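Local coordinates for cytochrome c-552/4 domain-containing protein (Ignicoccus hospitalis KIN4/I, PDB 4QO5) that binds eight c-type hemes and probably transfers electrons as a membrane-associated multiheme cytochrome, at residues M134-P137 against I138-A141; T328-H331 against F332-S335. One frame throughout, in Å; residues are numbered along the deposited sequence.

Contact 1: M134-P137 against I138-A141; sequences MHNP and IYRA. With NAG (2-acetamido-2-deoxy-beta-D-glucopyranose), chain K; HEC (heme c), chain E.
Asn136 OD1 takes Tyr139 N and, weakly, Ile138 N, and so caps the start of helix 137-147. CG lies anti to the backbone N (chi1 -175°), which carries OD1 over the first turn; Tyr139 N donates to Asn136 OD1 at 3.1 Å and nearly straight (165°), from above the carbonyl plane. The backbone closes the turn: Arg140 N reaches Asn136 O at 2.7 Å, and Ala141 N bonds to Pro137 O. The other half of the amide, ND2, is spent on Pro364 O. Held at both ends, the amide lies stacked on the Tyr139 ring, planes 9° apart, with Asn136 ND2 3.4 Å from Tyr139 CE2 and offset toward the rim. Over the opposite face sits the heme methyl CMA, 3.5 Å from Tyr139 CG. Arg140 turns back past the helix start. Arg140 NH1 donates in the guanidinium plane to Met134 O at 3.1 Å, near the end of helix 129-134, while Met134 CE covers the centre of one guanidinium face, 3.5 Å from Arg140 CZ. NE makes a weak bond to Asn144 OD1, and NH2 has a long, weak ion pair with Glu159. Replacing this arginine with alanine would probably leave Met134 O without its guanidinium donor and the Met134 methyl without the flat surface it packs on. The backbone and OD1 are thus satisfied within the turn, whereas Asn136 ND2 and Arg140 NE find partners outside it; one amide is both N-cap and cover for a heme-pocket tyrosine, and Arg140 bonds to the preceding helix end and lies alongside the attached N-acetylglucosamine.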
loop_
_atom_site.group_PDB
_atom_site.type_symbol
_atom_site.label_atom_id
_atom_site.label_comp_id
_atom_site.label_asym_id
_atom_site.label_seq_id
_atom_site.Cartn_x
_atom_site.Cartn_y
_atom_site.Cartn_z
ATOM N N MET A 134 -24.448 -13.666 5.141
ATOM C CA MET A 134 -25.037 -14.610 4.196
ATOM C C MET A 134 -26.514 -14.898 4.446
ATOM O O MET A 134 -27.242 -15.251 3.527
ATOM C CB MET A 134 -24.211 -15.899 4.153
ATOM C CG MET A 134 -22.778 -15.637 3.665
ATOM S SD MET A 134 -22.667 -15.334 1.881
ATOM C CE MET A 134 -22.701 -17.029 1.263
ATOM N N HIS A 135 -26.952 -14.721 5.687
ATOM C CA HIS A 135 -28.355 -14.919 6.034
ATOM C C HIS A 135 -29.139 -13.609 6.124
ATOM O O HIS A 135 -30.254 -13.575 6.639
ATOM C CB HIS A 135 -28.481 -15.717 7.329
ATOM C CG HIS A 135 -28.205 -17.176 7.152
ATOM N ND1 HIS A 135 -28.915 -18.154 7.811
ATOM C CD2 HIS A 135 -27.309 -17.823 6.369
ATOM C CE1 HIS A 135 -28.465 -19.342 7.448
ATOM N NE2 HIS A 135 -27.489 -19.171 6.575
ATOM N N ASN A 136 -28.540 -12.529 5.641
ATOM C CA ASN A 136 -29.266 -11.286 5.423
ATOM C C ASN A 136 -29.604 -11.231 3.938
ATOM O O ASN A 136 -28.693 -11.183 3.096
ATOM C CB ASN A 136 -28.399 -10.082 5.830
ATOM C CG ASN A 136 -29.140 -8.765 5.738
ATOM O OD1 ASN A 136 -29.741 -8.444 4.709
ATOM N ND2 ASN A 136 -29.114 -7.993 6.828
ATOM N N PRO A 137 -30.903 -11.249 3.600
ATOM C CA PRO A 137 -31.259 -11.343 2.179
ATOM C C PRO A 137 -30.734 -10.166 1.360
ATOM O O PRO A 137 -30.344 -10.368 0.214
ATOM C CB PRO A 137 -32.793 -11.387 2.191
ATOM C CG PRO A 137 -33.190 -10.842 3.518
ATOM C CD PRO A 137 -32.090 -11.206 4.472
ATOM N N ILE A 138 -30.706 -8.967 1.937
ATOM C CA ILE A 138 -30.180 -7.807 1.219
ATOM C C ILE A 138 -28.673 -7.905 1.054
ATOM O O ILE A 138 -28.154 -7.706 -0.039
ATOM C CB ILE A 138 -30.531 -6.475 1.927
ATOM C CG1 ILE A 138 -32.041 -6.333 2.087
ATOM C CG2 ILE A 138 -29.966 -5.284 1.151
ATOM C CD1 ILE A 138 -32.811 -6.367 0.786
ATOM N N TYR A 139 -27.962 -8.238 2.129
ATOM C CA TYR A 139 -26.506 -8.296 2.039
ATOM C C TYR A 139 -26.077 -9.461 1.158
ATOM O O TYR A 139 -25.080 -9.376 0.446
ATOM C CB TYR A 139 -25.843 -8.404 3.418
ATOM C CG TYR A 139 -26.211 -7.265 4.362
ATOM C CD1 TYR A 139 -26.877 -6.138 3.896
ATOM C CD2 TYR A 139 -25.894 -7.326 5.716
ATOM C CE1 TYR A 139 -27.232 -5.106 4.757
ATOM C CE2 TYR A 139 -26.236 -6.292 6.583
ATOM C CZ TYR A 139 -26.905 -5.192 6.095
ATOM O OH TYR A 139 -27.258 -4.170 6.951
ATOM N N ARG A 140 -26.834 -10.550 1.210
ATOM C CA ARG A 140 -26.517 -11.700 0.368
ATOM C C ARG A 140 -26.721 -11.369 -1.107
ATOM O O ARG A 140 -26.017 -11.897 -1.983
ATOM C CB ARG A 140 -27.353 -12.910 0.791
ATOM C CG ARG A 140 -27.181 -14.135 -0.079
ATOM C CD ARG A 140 -25.728 -14.600 -0.106
ATOM N NE ARG A 140 -25.602 -15.931 -0.697
ATOM C CZ ARG A 140 -25.951 -17.054 -0.074
ATOM N NH1 ARG A 140 -26.448 -17.002 1.157
ATOM N NH2 ARG A 140 -25.800 -18.227 -0.675
ATOM N N ALA A 141 -27.681 -10.492 -1.384
ATOM C CA ALA A 141 -27.895 -10.029 -2.743
ATOM C C ALA A 141 -26.673 -9.251 -3.240
ATOM O O ALA A 141 -26.295 -9.350 -4.413
ATOM C CB ALA A 141 -29.146 -9.184 -2.823
HETATM C C1 NAG K . -27.716 -16.147 -3.351
HETATM C C2 NAG K . -29.186 -15.975 -3.508
HETATM C C3 NAG K . -29.853 -17.322 -3.288
HETATM C C4 NAG K . -29.263 -18.355 -4.260
HETATM C C5 NAG K . -27.728 -18.329 -4.243
HETATM C C6 NAG K . -27.101 -19.167 -5.336
HETATM C C7 NAG K . -30.051 -13.732 -2.946
HETATM C C8 NAG K . -30.564 -12.846 -1.847
HETATM N N2 NAG K . -29.702 -14.972 -2.582
HETATM O O3 NAG K . -31.259 -17.190 -3.449
HETATM O O4 NAG K . -29.666 -19.667 -3.901
HETATM O O5 NAG K . -27.228 -16.992 -4.396
HETATM O O6 NAG K . -27.784 -19.028 -6.574
HETATM O O7 NAG K . -29.974 -13.338 -4.110
HETATM FE FE HEC E . -17.299 -7.489 4.333
HETATM C CHA HEC E . -18.608 -5.932 7.158
HETATM C CHB HEC E . -20.380 -7.244 2.864
HETATM C CHC HEC E . -16.037 -8.835 1.427
HETATM C CHD HEC E . -14.157 -7.212 5.587
HETATM N NA HEC E . -19.111 -6.683 4.901
HETATM C C1A HEC E . -19.480 -6.200 6.135
HETATM C C2A HEC E . -20.920 -6.032 6.149
HETATM C C3A HEC E . -21.376 -6.393 4.950
HETATM C C4A HEC E . -20.257 -6.800 4.149
HETATM C CMA HEC E . -22.823 -6.393 4.417
HETATM C CAA HEC E . -21.775 -5.547 7.342
HETATM C CBA HEC E . -22.372 -6.827 7.938
HETATM C CGA HEC E . -23.166 -6.577 9.201
HETATM O O1A HEC E . -24.411 -6.760 9.180
HETATM O O2A HEC E . -22.552 -6.198 10.224
HETATM N NB HEC E . -18.068 -7.957 2.555
HETATM C C1B HEC E . -19.352 -7.751 2.114
HETATM C C2B HEC E . -19.491 -8.252 0.772
HETATM C C3B HEC E . -18.268 -8.615 0.364
HETATM C C4B HEC E . -17.372 -8.505 1.490
HETATM C CMB HEC E . -20.792 -8.109 -0.057
HETATM C CAB HEC E . -17.727 -9.128 -0.991
HETATM C CBB HEC E . -18.501 -8.832 -2.294
HETATM N NC HEC E . -15.493 -7.896 3.585
HETATM C C1C HEC E . -15.146 -8.550 2.425
HETATM C C2C HEC E . -13.773 -9.003 2.533
HETATM C C3C HEC E . -13.302 -8.371 3.618
HETATM C C4C HEC E . -14.361 -7.781 4.348
HETATM C CMC HEC E . -13.011 -9.605 1.324
HETATM C CAC HEC E . -11.954 -8.240 4.307
HETATM C CBC HEC E . -10.879 -7.761 3.285
HETATM N ND HEC E . -16.508 -6.709 6.095
HETATM C C1D HEC E . -15.155 -6.685 6.382
HETATM C C2D HEC E . -14.950 -5.992 7.625
HETATM C C3D HEC E . -16.332 -5.576 8.110
HETATM C C4D HEC E . -17.239 -6.063 7.101
HETATM C CMD HEC E . -13.610 -5.726 8.316
HETATM C CAD HEC E . -16.688 -4.770 9.382
HETATM C CBD HEC E . -16.337 -3.314 9.091
HETATM C CGD HEC E . -16.845 -2.400 10.173
HETATM O O1D HEC E . -16.349 -1.249 10.244
HETATM O O2D HEC E . -17.728 -2.807 10.960
HETATM O O HOH W 1 -16.736 -5.225 3.388
#

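Contact 2: T328-H331 against F332-S335; sequences TGQH and FKLS. With HEC (heme c), chain E.
His331, whose O accepts Leu334 N, turns its ring to the heme: His331 ND1 donates to heme propionate O2A at 2.7 Å (159°), with the carboxylate at the ring edge. His331 also touches a second heme, and Gly329 O lies over one ring face. Two backbone bonds tighten the turn behind it, Lys333 N to Gln330 O at 3.1 Å and Leu334 N to His331 O, also at 3.1 Å, while Leu334 CB and CG pack against that same oxygen. Asn132 holds it from outside, ND2 bonding to Gly329 O and OD1 weakly accepting His331 N and Phe332 N. Phe332 CG is wedged between its own backbone N and carbonyl carbon (chi1 59°), a crowded position that folds the ring back beside Gln330, with Phe332 CE2 3.8 Å from Gln330 CB. Farther out, Gln330 and Lys333 run side by side; Lys333 NZ donates to Gln330 OE1 at 3.2 Å, from above the amide plane, and water 2 weakly bridges Lys333 NZ and Gln330 NE2. Thr328 OG1 accepts Gln330 N in an ST turn. The histidine bond is likely to help orient the propionate, alongside this heme's bonds from Arg315 and Tyr482, and to offset part of its negative charge.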
loop_
_atom_site.group_PDB
_atom_site.type_symbol
_atom_site.label_atom_id
_atom_site.label_comp_id
_atom_site.label_asym_id
_atom_site.label_seq_id
_atom_site.Cartn_x
_atom_site.Cartn_y
_atom_site.Cartn_z
ATOM N N THR A 328 -26.692 -6.069 19.927
ATOM C CA THR A 328 -26.193 -7.445 19.887
ATOM C C THR A 328 -25.433 -7.736 18.597
ATOM O O THR A 328 -25.498 -6.972 17.635
ATOM C CB THR A 328 -27.319 -8.501 20.014
ATOM O OG1 THR A 328 -27.893 -8.768 18.726
ATOM C CG2 THR A 328 -28.407 -8.030 20.982
ATOM N N GLY A 329 -24.725 -8.860 18.593
ATOM C CA GLY A 329 -23.879 -9.218 17.465
ATOM C C GLY A 329 -24.643 -9.889 16.339
ATOM O O GLY A 329 -24.088 -10.108 15.254
ATOM N N GLN A 330 -25.902 -10.238 16.594
ATOM C CA GLN A 330 -26.734 -10.875 15.570
ATOM C C GLN A 330 -27.431 -9.837 14.696
ATOM O O GLN A 330 -28.624 -9.592 14.833
ATOM C CB GLN A 330 -27.742 -11.848 16.196
ATOM C CG GLN A 330 -27.066 -12.952 16.980
ATOM C CD GLN A 330 -28.073 -13.826 17.704
ATOM O OE1 GLN A 330 -28.977 -13.321 18.370
ATOM N NE2 GLN A 330 -27.939 -15.140 17.556
ATOM N N HIS A 331 -26.669 -9.246 13.775
ATOM C CA HIS A 331 -27.176 -8.158 12.952
ATOM C C HIS A 331 -28.275 -8.582 11.988
ATOM O O HIS A 331 -29.111 -7.758 11.600
ATOM C CB HIS A 331 -26.017 -7.508 12.180
ATOM C CG HIS A 331 -24.971 -6.904 13.066
ATOM N ND1 HIS A 331 -23.741 -6.497 12.594
ATOM C CD2 HIS A 331 -24.973 -6.636 14.394
ATOM C CE1 HIS A 331 -23.028 -6.013 13.597
ATOM N NE2 HIS A 331 -23.755 -6.082 14.699
ATOM N N PHE A 332 -28.280 -9.863 11.600
ATOM C CA PHE A 332 -29.299 -10.391 10.685
ATOM C C PHE A 332 -30.705 -10.379 11.306
ATOM O O PHE A 332 -31.699 -10.589 10.620
ATOM C CB PHE A 332 -28.936 -11.816 10.196
ATOM C CG PHE A 332 -28.787 -12.822 11.308
ATOM C CD1 PHE A 332 -29.864 -13.613 11.706
ATOM C CD2 PHE A 332 -27.573 -12.958 11.975
ATOM C CE1 PHE A 332 -29.737 -14.527 12.739
ATOM C CE2 PHE A 332 -27.441 -13.870 13.017
ATOM C CZ PHE A 332 -28.526 -14.653 13.401
ATOM N N LYS A 333 -30.785 -10.110 12.605
ATOM C CA LYS A 333 -32.077 -10.059 13.299
ATOM C C LYS A 333 -32.683 -8.655 13.356
ATOM O O LYS A 333 -33.806 -8.470 13.837
ATOM C CB LYS A 333 -31.933 -10.612 14.716
ATOM C CG LYS A 333 -31.684 -12.106 14.753
ATOM C CD LYS A 333 -31.667 -12.633 16.173
ATOM C CE LYS A 333 -31.637 -14.159 16.177
ATOM N NZ LYS A 333 -31.745 -14.688 17.565
ATOM N N LEU A 334 -31.933 -7.672 12.876
ATOM C CA LEU A 334 -32.396 -6.293 12.884
ATOM C C LEU A 334 -33.450 -6.089 11.802
ATOM O O LEU A 334 -33.360 -6.679 10.724
ATOM C CB LEU A 334 -31.222 -5.333 12.649
ATOM C CG LEU A 334 -30.131 -5.278 13.722
ATOM C CD1 LEU A 334 -28.990 -4.391 13.259
ATOM C CD2 LEU A 334 -30.706 -4.761 15.060
ATOM N N SER A 335 -34.437 -5.244 12.081
ATOM C CA SER A 335 -35.466 -4.915 11.096
ATOM C C SER A 335 -35.895 -3.460 11.258
ATOM O O SER A 335 -36.242 -3.036 12.355
ATOM C CB SER A 335 -36.683 -5.828 11.261
ATOM O OG SER A 335 -37.686 -5.502 10.314
HETATM FE FE HEC E . -17.299 -7.489 4.333
HETATM C CHA HEC E . -18.608 -5.932 7.158
HETATM C CHB HEC E . -20.380 -7.244 2.864
HETATM C CHC HEC E . -16.037 -8.835 1.427
HETATM C CHD HEC E . -14.157 -7.212 5.587
HETATM N NA HEC E . -19.111 -6.683 4.901
HETATM C C1A HEC E . -19.480 -6.200 6.135
HETATM C C2A HEC E . -20.920 -6.032 6.149
HETATM C C3A HEC E . -21.376 -6.393 4.950
HETATM C C4A HEC E . -20.257 -6.800 4.149
HETATM C CMA HEC E . -22.823 -6.393 4.417
HETATM C CAA HEC E . -21.775 -5.547 7.342
HETATM C CBA HEC E . -22.372 -6.827 7.938
HETATM C CGA HEC E . -23.166 -6.577 9.201
HETATM O O1A HEC E . -24.411 -6.760 9.180
HETATM O O2A HEC E . -22.552 -6.198 10.224
HETATM N NB HEC E . -18.068 -7.957 2.555
HETATM C C1B HEC E . -19.352 -7.751 2.114
HETATM C C2B HEC E . -19.491 -8.252 0.772
HETATM C C3B HEC E . -18.268 -8.615 0.364
HETATM C C4B HEC E . -17.372 -8.505 1.490
HETATM C CMB HEC E . -20.792 -8.109 -0.057
HETATM C CAB HEC E . -17.727 -9.128 -0.991
HETATM C CBB HEC E . -18.501 -8.832 -2.294
HETATM N NC HEC E . -15.493 -7.896 3.585
HETATM C C1C HEC E . -15.146 -8.550 2.425
HETATM C C2C HEC E . -13.773 -9.003 2.533
HETATM C C3C HEC E . -13.302 -8.371 3.618
HETATM C C4C HEC E . -14.361 -7.781 4.348
HETATM C CMC HEC E . -13.011 -9.605 1.324
HETATM C CAC HEC E . -11.954 -8.240 4.307
HETATM C CBC HEC E . -10.879 -7.761 3.285
HETATM N ND HEC E . -16.508 -6.709 6.095
HETATM C C1D HEC E . -15.155 -6.685 6.382
HETATM C C2D HEC E . -14.950 -5.992 7.625
HETATM C C3D HEC E . -16.332 -5.576 8.110
HETATM C C4D HEC E . -17.239 -6.063 7.101
HETATM C CMD HEC E . -13.610 -5.726 8.316
HETATM C CAD HEC E . -16.688 -4.770 9.382
HETATM C CBD HEC E . -16.337 -3.314 9.091
HETATM C CGD HEC E . -16.845 -2.400 10.173
HETATM O O1D HEC E . -16.349 -1.249 10.244
HETATM O O2D HEC E . -17.728 -2.807 10.960
HETATM O O HOH W 2 -29.950 -17.472 17.167
HETATM O O HOH W 1 -16.736 -5.225 3.388
#

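Overall arrangement
Both contacts are short, partly buried turns that meet the same heme, and they touch where His135 O packs against Phe332 CB at 4.2 Å; their centres are about 12 Å apart. Contact 1 joins two successive helices and spans from heme to glycan: Asn136 and Tyr139 are buried, Pro137 is exposed and Arg140 lies beside the sugar. Contact 2 is a 3-10 turn in the loop between strands 323-324 and 336-337, with His331 buried and the Gln330-Lys333 pair partly exposed. Toward the heme, contact 1 offers chiefly an aromatic face, contact 2 a hydrogen-bond donor. Asn132, close before contact 1 in sequence, bonds to the backbone of contact 2.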